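Local atomic coordinates of hypothetical protein PA2201 (Pseudomonas aeruginosa, PDB entry 2FEF), a protein that is of uncharacterised function but probably acts as an immunity protein against a PoNe-type DNase toxin. Residues A138-R142 with T143-P147; R101-Y104 with L105-A109. All blocks are in the same frame, centred on the assembly; numbering follows the deposited sequence. Where two conformers were deposited one is given.

Interaction 1 of 2, residues A138-R142 with T143-P147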
# COMPACT_ATOMS: atom_id res chain seq x y z
N ALA B 138 -18.97 -8.74 12.71
CA ALA B 138 -17.65 -8.47 12.12
C ALA B 138 -17.41 -9.36 10.89
O ALA B 138 -16.83 -8.93 9.88
CB ALA B 138 -16.56 -8.70 13.14
N LEU B 139 -17.87 -10.60 10.99
CA LEU B 139 -17.82 -11.52 9.86
C LEU B 139 -19.22 -12.09 9.66
O LEU B 139 -19.75 -12.78 10.53
CB LEU B 139 -16.77 -12.61 10.10
CG LEU B 139 -16.15 -13.40 8.94
CD1 LEU B 139 -15.75 -12.53 7.74
CD2 LEU B 139 -14.96 -14.20 9.47
N ALA B 140 -19.82 -11.77 8.52
CA ALA B 140 -21.21 -12.14 8.24
C ALA B 140 -21.23 -13.31 7.28
O ALA B 140 -21.08 -13.11 6.07
CB ALA B 140 -21.94 -10.97 7.63
N PRO B 141 -21.37 -14.54 7.82
CA PRO B 141 -21.19 -15.74 7.00
C PRO B 141 -22.31 -15.94 5.97
O PRO B 141 -22.11 -16.63 5.00
CB PRO B 141 -21.25 -16.87 8.03
CG PRO B 141 -20.82 -16.23 9.28
CD PRO B 141 -21.61 -14.92 9.22
N ARG B 142 -23.46 -15.28 6.15
CA ARG B 142 -24.54 -15.40 5.15
C ARG B 142 -24.18 -14.73 3.83
O ARG B 142 -24.79 -15.02 2.77
CB ARG B 142 -25.86 -14.85 5.71
CG ARG B 142 -26.54 -15.82 6.66
CD ARG B 142 -27.71 -15.13 7.41
NE ARG B 142 -28.12 -15.94 8.56
CZ ARG B 142 -28.99 -16.95 8.49
NH1 ARG B 142 -29.57 -17.26 7.34
NH2 ARG B 142 -29.28 -17.65 9.57
N THR B 143 -23.22 -13.81 3.88
CA THR B 143 -22.74 -13.10 2.70
C THR B 143 -21.53 -13.78 2.04
O THR B 143 -21.13 -14.87 2.43
CB THR B 143 -22.32 -11.70 3.08
OG1 THR B 143 -21.12 -11.77 3.87
CG2 THR B 143 -23.43 -11.01 3.89
N GLY B 144 -20.93 -13.09 1.08
CA GLY B 144 -19.69 -13.55 0.44
C GLY B 144 -18.49 -13.68 1.36
O GLY B 144 -17.45 -14.15 0.92
N GLN B 145 -18.63 -13.24 2.61
CA GLN B 145 -17.54 -13.34 3.58
C GLN B 145 -17.33 -14.75 4.09
O GLN B 145 -16.32 -15.01 4.74
CB GLN B 145 -17.79 -12.45 4.80
CG GLN B 145 -17.43 -10.98 4.62
CD GLN B 145 -17.62 -10.18 5.90
OE1 GLN B 145 -18.74 -9.99 6.37
NE2 GLN B 145 -16.51 -9.70 6.48
N TYR B 146 -18.29 -15.63 3.84
CA TYR B 146 -18.27 -17.01 4.37
C TYR B 146 -16.89 -17.69 4.30
O TYR B 146 -16.51 -18.34 5.25
CB TYR B 146 -19.29 -17.89 3.63
CG TYR B 146 -19.55 -19.24 4.26
CD1 TYR B 146 -20.52 -19.39 5.27
CD2 TYR B 146 -18.88 -20.40 3.81
CE1 TYR B 146 -20.80 -20.64 5.84
CE2 TYR B 146 -19.14 -21.64 4.38
CZ TYR B 146 -20.10 -21.76 5.37
OH TYR B 146 -20.36 -23.00 5.92
N PRO B 147 -16.15 -17.55 3.18
CA PRO B 147 -14.84 -18.24 3.16
C PRO B 147 -13.90 -17.84 4.32
O PRO B 147 -13.10 -18.63 4.71
CB PRO B 147 -14.23 -17.80 1.84
CG PRO B 147 -15.42 -17.50 0.94
CD PRO B 147 -16.40 -16.83 1.91
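Two first torsions set the contact between T143 and Q145 on one side and A138-P141 on the other. In T143 a chi1 of 69° lodges OG1 between the backbone N and the carbonyl carbon, directed at the oxygen of A140; in Q145 a chi1 of -82° sets CG beside the backbone N, and the chain then runs out straight to its amide. In the conformer described, one of two modelled for Q145, that amide meets the backbone of the preceding loop with both ends. OE1 accepts from A140 N at 3.0 Å, with the donor well above the plane of the amide carbonyl, while NE2 makes only a weak bond to A138 O. L139 lies across the same side chain, CD1 against its amide.

The second focus is A140 O, gripped by two donors. T143 OG1 reaches it at 2.6 Å in the carbonyl plane, whereas T143 N comes in at 3.1 Å from above that plane and closes a type I turn, A140 to T143. A second type I turn, T143 to Y146, follows directly. Here OG1 also accepts from Q145 N at 3.2 Å, a capping bond at the entry to helix 146-158. Across the two turns, P141 O sits at the edge of the Y146 ring, 3.2 Å from CD1, and P141 CB touches the same carbon; P141 O is hydrogen-bonded by H200 NE2, and the Y146 hydroxyl is hydrogen-bonded to D178.

Because OG1 gives its proton to A140 O while accepting from Q145 N, the hydroxyl's rotation is fixed, and one threonine couples the incoming loop to the start of the helix.

Interaction 2 of 2, residues R101-Y104 with L105-A109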
# COMPACT_ATOMS: atom_id res chain seq x y z
N ARG B 101 0.58 -22.62 11.95
CA ARG B 101 -0.06 -22.32 13.26
C ARG B 101 0.38 -20.96 13.83
O ARG B 101 -0.44 -20.18 14.33
CB ARG B 101 0.17 -23.46 14.26
CG ARG B 101 -0.71 -23.35 15.53
CD ARG B 101 -0.34 -24.48 16.52
NE ARG B 101 -1.40 -24.70 17.51
CZ ARG B 101 -1.51 -23.99 18.64
NH1 ARG B 101 -0.63 -23.04 18.93
NH2 ARG B 101 -2.50 -24.25 19.48
N SER B 102 1.67 -20.64 13.67
CA SER B 102 2.20 -19.35 14.09
C SER B 102 1.53 -18.18 13.38
O SER B 102 1.37 -17.11 13.97
CB SER B 102 3.73 -19.32 13.90
OG SER B 102 4.07 -18.95 12.56
N ILE B 103 1.11 -18.37 12.13
CA ILE B 103 0.32 -17.37 11.42
C ILE B 103 -1.11 -17.37 11.88
O ILE B 103 -1.66 -16.32 12.17
CB ILE B 103 0.42 -17.53 9.87
CG1 ILE B 103 1.89 -17.49 9.45
CG2 ILE B 103 -0.42 -16.44 9.12
CD1 ILE B 103 2.17 -18.07 8.02
N TYR B 104 -1.70 -18.55 11.95
CA TYR B 104 -3.10 -18.72 12.34
C TYR B 104 -3.43 -18.07 13.70
O TYR B 104 -4.48 -17.44 13.85
CB TYR B 104 -3.48 -20.22 12.39
CG TYR B 104 -4.92 -20.38 12.84
CD1 TYR B 104 -6.00 -20.17 11.95
CD2 TYR B 104 -5.21 -20.65 14.18
CE1 TYR B 104 -7.33 -20.25 12.40
CE2 TYR B 104 -6.54 -20.73 14.64
CZ TYR B 104 -7.57 -20.55 13.75
OH TYR B 104 -8.85 -20.66 14.25
N LEU B 105 -2.52 -18.16 14.66
CA LEU B 105 -2.80 -17.56 15.97
C LEU B 105 -3.03 -16.07 15.84
O LEU B 105 -3.91 -15.52 16.52
CB LEU B 105 -1.69 -17.83 16.98
CG LEU B 105 -1.51 -19.29 17.43
CD1 LEU B 105 -0.50 -19.31 18.55
CD2 LEU B 105 -2.83 -19.95 17.87
N GLU B 106 -2.27 -15.42 14.95
CA GLU B 106 -2.42 -13.96 14.76
C GLU B 106 -3.56 -13.60 13.86
O GLU B 106 -4.20 -12.54 14.03
CB GLU B 106 -1.13 -13.34 14.23
CG GLU B 106 0.04 -13.45 15.23
CD GLU B 106 -0.32 -12.79 16.54
OE1 GLU B 106 -1.00 -11.73 16.51
OE2 GLU B 106 0.07 -13.31 17.60
N THR B 107 -3.83 -14.46 12.88
CA THR B 107 -5.00 -14.27 12.02
C THR B 107 -6.27 -14.30 12.89
O THR B 107 -7.10 -13.37 12.84
CB THR B 107 -5.09 -15.36 10.97
OG1 THR B 107 -3.84 -15.47 10.28
CG2 THR B 107 -6.26 -15.10 10.00
N ALA B 108 -6.40 -15.34 13.70
CA ALA B 108 -7.51 -15.44 14.65
C ALA B 108 -7.56 -14.25 15.62
O ALA B 108 -8.64 -13.69 15.86
CB ALA B 108 -7.43 -16.77 15.41
N ALA B 109 -6.40 -13.83 16.15
CA ALA B 109 -6.35 -12.69 17.09
C ALA B 109 -6.79 -11.42 16.40
O ALA B 109 -7.51 -10.64 16.97
CB ALA B 109 -4.96 -12.51 17.63
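Y104 spreads one face of its ring over the methyl of A108, whose CB lies 4.0 Å above the ring plane and offset toward the rim. One turn earlier, L105 lays CD2 over a face of the R101 guanidinium, and CD1 is 3.8 Å from R101 NH1. The third side-chain contact is polar: T107 OG1 donates to I103 O at 3.0 Å from above the carbonyl plane, its chi1 of -52° holding the hydroxyl beside the backbone N. The same oxygen takes T107 N at 2.9 Å in the carbonyl plane, so the threonine grips it twice. These are i to i+4 pairs inside the alpha-helix 97-127, and its regular ladder continues with A108 N bonded to Y104 O at 2.8 Å and L105 N to R101 O at 2.9 Å. Surrounding elements settle where the side chains end. The Y104 hydroxyl bonds to L152 O of helix 146-158, with L168 of helix 165-172 packed on both Y104 and A108, and R101 NH2 bonds to D160 O. Toward helix 66-93, I103 meets L87 and A90 while T107 touches S84; on another flank, W19 of helix 12-20 covers S102, I103 and E106.

The two contacts lie on opposite sides of the chain's centre, about 19 Å apart between centres and about 9 Å between nearest atoms. Each is partly buried, but only interaction 1 includes exposed residues, R142 and T143. Irregular backbone there leaves amides and carbonyls for side chains to bind, so polar bonds from side chain to backbone dominate; in interaction 2 the helix serves its own backbone, and side chains add mainly apolar packing. Helices 97-127 and 146-158 are consecutive in the chain and tie the regions together: A138 and L139 of interaction 1 rest on helix 97-127, through Y114 and W111 among others, while Y104 of interaction 2 reaches helix 146-158.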